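Local coordinates for protein hydroquinone dioxygenase large subunit (Pseudomonas sp., PDB 4ZXA) that probably catalyses the iron(II)-dependent, ring-opening oxidation of hydroquinone by dioxygen, as the large subunit of a two-subunit dioxygenase, at residues E118-E121 and T122-M126. Residues are numbered along the deposited sequence; the frame is centred on the assembly and turned at random.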
ATOM      1  N   GLU E 118      20.130 -10.569  -9.268  1.00 30.64           N
ATOM      2  CA  GLU E 118      20.670 -11.865  -9.674  1.00 32.43           C
ATOM      3  C   GLU E 118      19.860 -12.445 -10.819  1.00 30.81           C
ATOM      4  O   GLU E 118      18.639 -12.327 -10.834  1.00 30.63           O
ATOM      5  CB  GLU E 118      20.704 -12.863  -8.513  1.00 28.38           C
ATOM      6  CG  GLU E 118      21.194 -14.246  -8.957  1.00 34.68           C
ATOM      7  CD  GLU E 118      21.596 -15.152  -7.804  1.00 39.53           C
ATOM      8  OE1 GLU E 118      21.521 -14.708  -6.634  1.00 36.40           O
ATOM      9  OE2 GLU E 118      21.998 -16.309  -8.071  1.00 35.67           O
ATOM     10  N   ASN E 119      20.545 -13.076 -11.768  1.00 34.00           N
ATOM     11  CA  ASN E 119      19.908 -13.594 -12.979  1.00 32.61           C
ATOM     12  C   ASN E 119      19.532 -15.063 -12.844  1.00 31.13           C
ATOM     13  O   ASN E 119      20.217 -15.818 -12.162  1.00 34.57           O
ATOM     14  CB  ASN E 119      20.827 -13.394 -14.175  1.00 27.84           C
ATOM     15  CG  ASN E 119      20.137 -13.669 -15.494  1.00 35.50           C
ATOM     16  OD1 ASN E 119      20.266 -14.753 -16.063  1.00 42.23           O
ATOM     17  ND2 ASN E 119      19.399 -12.685 -15.991  1.00 32.14           N
ATOM     18  N   PHE E 120      18.438 -15.469 -13.482  1.00 31.98           N
ATOM     19  CA  PHE E 120      17.941 -16.836 -13.320  1.00 33.63           C
ATOM     20  C   PHE E 120      17.393 -17.419 -14.616  1.00 34.38           C
ATOM     21  O   PHE E 120      16.798 -16.709 -15.420  1.00 37.63           O
ATOM     22  CB  PHE E 120      16.854 -16.894 -12.241  1.00 27.80           C
ATOM     23  CG  PHE E 120      17.354 -16.602 -10.856  1.00 31.05           C
ATOM     24  CD1 PHE E 120      17.855 -17.615 -10.055  1.00 31.86           C
ATOM     25  CD2 PHE E 120      17.303 -15.315 -10.338  1.00 33.28           C
ATOM     26  CE1 PHE E 120      18.306 -17.357  -8.761  1.00 31.36           C
ATOM     27  CE2 PHE E 120      17.760 -15.042  -9.042  1.00 34.73           C
ATOM     28  CZ  PHE E 120      18.266 -16.071  -8.253  1.00 31.88           C
ATOM     29  N   GLU E 121      17.596 -18.717 -14.814  1.00 32.81           N
ATOM     30  CA  GLU E 121      16.962 -19.414 -15.927  1.00 34.17           C
ATOM     31  C   GLU E 121      15.465 -19.427 -15.655  1.00 35.51           C
ATOM     32  O   GLU E 121      15.017 -19.863 -14.592  1.00 36.24           O
ATOM     33  CB  GLU E 121      17.490 -20.845 -16.049  1.00 37.24           C
ATOM     34  CG  GLU E 121      18.993 -20.966 -16.322  1.00 35.05           C
ATOM     35  CD  GLU E 121      19.387 -20.453 -17.699  1.00 53.19           C
ATOM     36  OE1 GLU E 121      18.551 -20.517 -18.630  1.00 59.12           O
ATOM     37  OE2 GLU E 121      20.536 -19.981 -17.849  1.00 59.37           O
ATOM     38  N   THR E 122      14.683 -18.956 -16.610  1.00 33.72           N
ATOM     39  CA  THR E 122      13.255 -18.804 -16.374  1.00 32.18           C
ATOM     40  C   THR E 122      12.586 -19.974 -15.629  1.00 33.01           C
ATOM     41  O   THR E 122      11.845 -19.760 -14.668  1.00 36.29           O
ATOM     42  CB  THR E 122      12.523 -18.499 -17.675  1.00 31.24           C
ATOM     43  OG1 THR E 122      13.052 -17.286 -18.219  1.00 33.14           O
ATOM     44  CG2 THR E 122      11.035 -18.333 -17.428  1.00 29.77           C
ATOM     45  N   PRO E 123      12.854 -21.212 -16.050  1.00 31.22           N
ATOM     46  CA  PRO E 123      12.123 -22.312 -15.406  1.00 28.46           C
ATOM     47  C   PRO E 123      12.396 -22.451 -13.908  1.00 34.91           C
ATOM     48  O   PRO E 123      11.490 -22.863 -13.175  1.00 31.44           O
ATOM     49  CB  PRO E 123      12.605 -23.561 -16.163  1.00 32.62           C
ATOM     50  CG  PRO E 123      13.147 -23.041 -17.451  1.00 37.18           C
ATOM     51  CD  PRO E 123      13.717 -21.681 -17.147  1.00 32.03           C
ATOM     52  N   LEU E 124      13.604 -22.117 -13.458  1.00 31.67           N
ATOM     53  CA  LEU E 124      13.935 -22.203 -12.034  1.00 30.97           C
ATOM     54  C   LEU E 124      13.167 -21.164 -11.196  1.00 31.75           C
ATOM     55  O   LEU E 124      12.484 -21.513 -10.221  1.00 29.05           O
ATOM     56  CB  LEU E 124      15.450 -22.073 -11.813  1.00 34.44           C
ATOM     57  CG  LEU E 124      15.909 -22.012 -10.352  1.00 42.99           C
ATOM     58  CD1 LEU E 124      15.462 -23.255  -9.582  1.00 42.02           C
ATOM     59  CD2 LEU E 124      17.417 -21.808 -10.240  1.00 37.86           C
ATOM     60  N   ILE E 125      13.267 -19.892 -11.576  1.00 30.75           N
ATOM     61  CA  ILE E 125      12.555 -18.842 -10.859  1.00 28.47           C
ATOM     62  C   ILE E 125      11.047 -19.046 -10.951  1.00 34.76           C
ATOM     63  O   ILE E 125      10.319 -18.757  -9.993  1.00 33.14           O
ATOM     64  CB  ILE E 125      12.923 -17.430 -11.354  1.00 29.76           C
ATOM     65  CG1 ILE E 125      12.142 -16.378 -10.561  1.00 22.43           C
ATOM     66  CG2 ILE E 125      12.658 -17.293 -12.839  1.00 26.43           C
ATOM     67  CD1 ILE E 125      12.774 -15.021 -10.577  1.00 18.72           C
ATOM     68  N   MET E 126      10.583 -19.552 -12.092  1.00 27.70           N
ATOM     69  CA  MET E 126       9.156 -19.829 -12.259  1.00 32.70           C
ATOM     70  C   MET E 126       8.699 -20.941 -11.322  1.00 26.50           C
ATOM     71  O   MET E 126       7.624 -20.865 -10.738  1.00 31.79           O
ATOM     72  CB  MET E 126       8.813 -20.176 -13.722  1.00 29.01           C
ATOM     73  CG  MET E 126       7.413 -20.701 -13.925  1.00 29.83           C
ATOM     74  SD  MET E 126       6.127 -19.454 -13.640  1.00 38.40           S
ATOM     75  CE  MET E 126       6.439 -18.379 -15.050  1.00 29.45           C
TER
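The phenyl ring of F120 meets L124 at its edge: CD2 of the leucine comes up close to the ring plane and lies 4.2 Å from F120 CD1. Behind the ring, at the root of the side chain, F120 CB and I125 CB stand 4.1 Å apart, so the phenylalanine touches two successive residues of the helix's first turn. With CG anti to the carbonyl carbon (chi1 -67°), the ring is swung back from the path into the helix, and it is CB that faces I125. The side chain also rests on L34 and on L100 of the adjoining strand; I125 packs on L34 too, and on F78. The two pieces of chain can face each other in this way because the path turns sharply at E121, the strand and helix axes running at 100° to one another.

The turn illustrates how a helix start finds its first acceptor. At the N-cap position, E121 O takes a hydrogen bond from L124 N at 2.9 Å, bent to 132° at the hydrogen, with the donor raised above the carbonyl plane. A second, weak bond reaches E121 O from I125 N at 3.5 Å, straighter but longer. P123, with no amide hydrogen to give, sits in the first turn where none is needed, its CD 4.0 Å from E121 CB. Meanwhile the glutamate's bent side chain sends OE2 to a salt bridge with K97 on the adjoining strand, and M126 N bonds to T122 O, continuing the helical pattern. The whole is a tight strand-to-helix junction, with helix 122-136 springing directly from strand 116-121, the outermost strand of its antiparallel sheet within this chain.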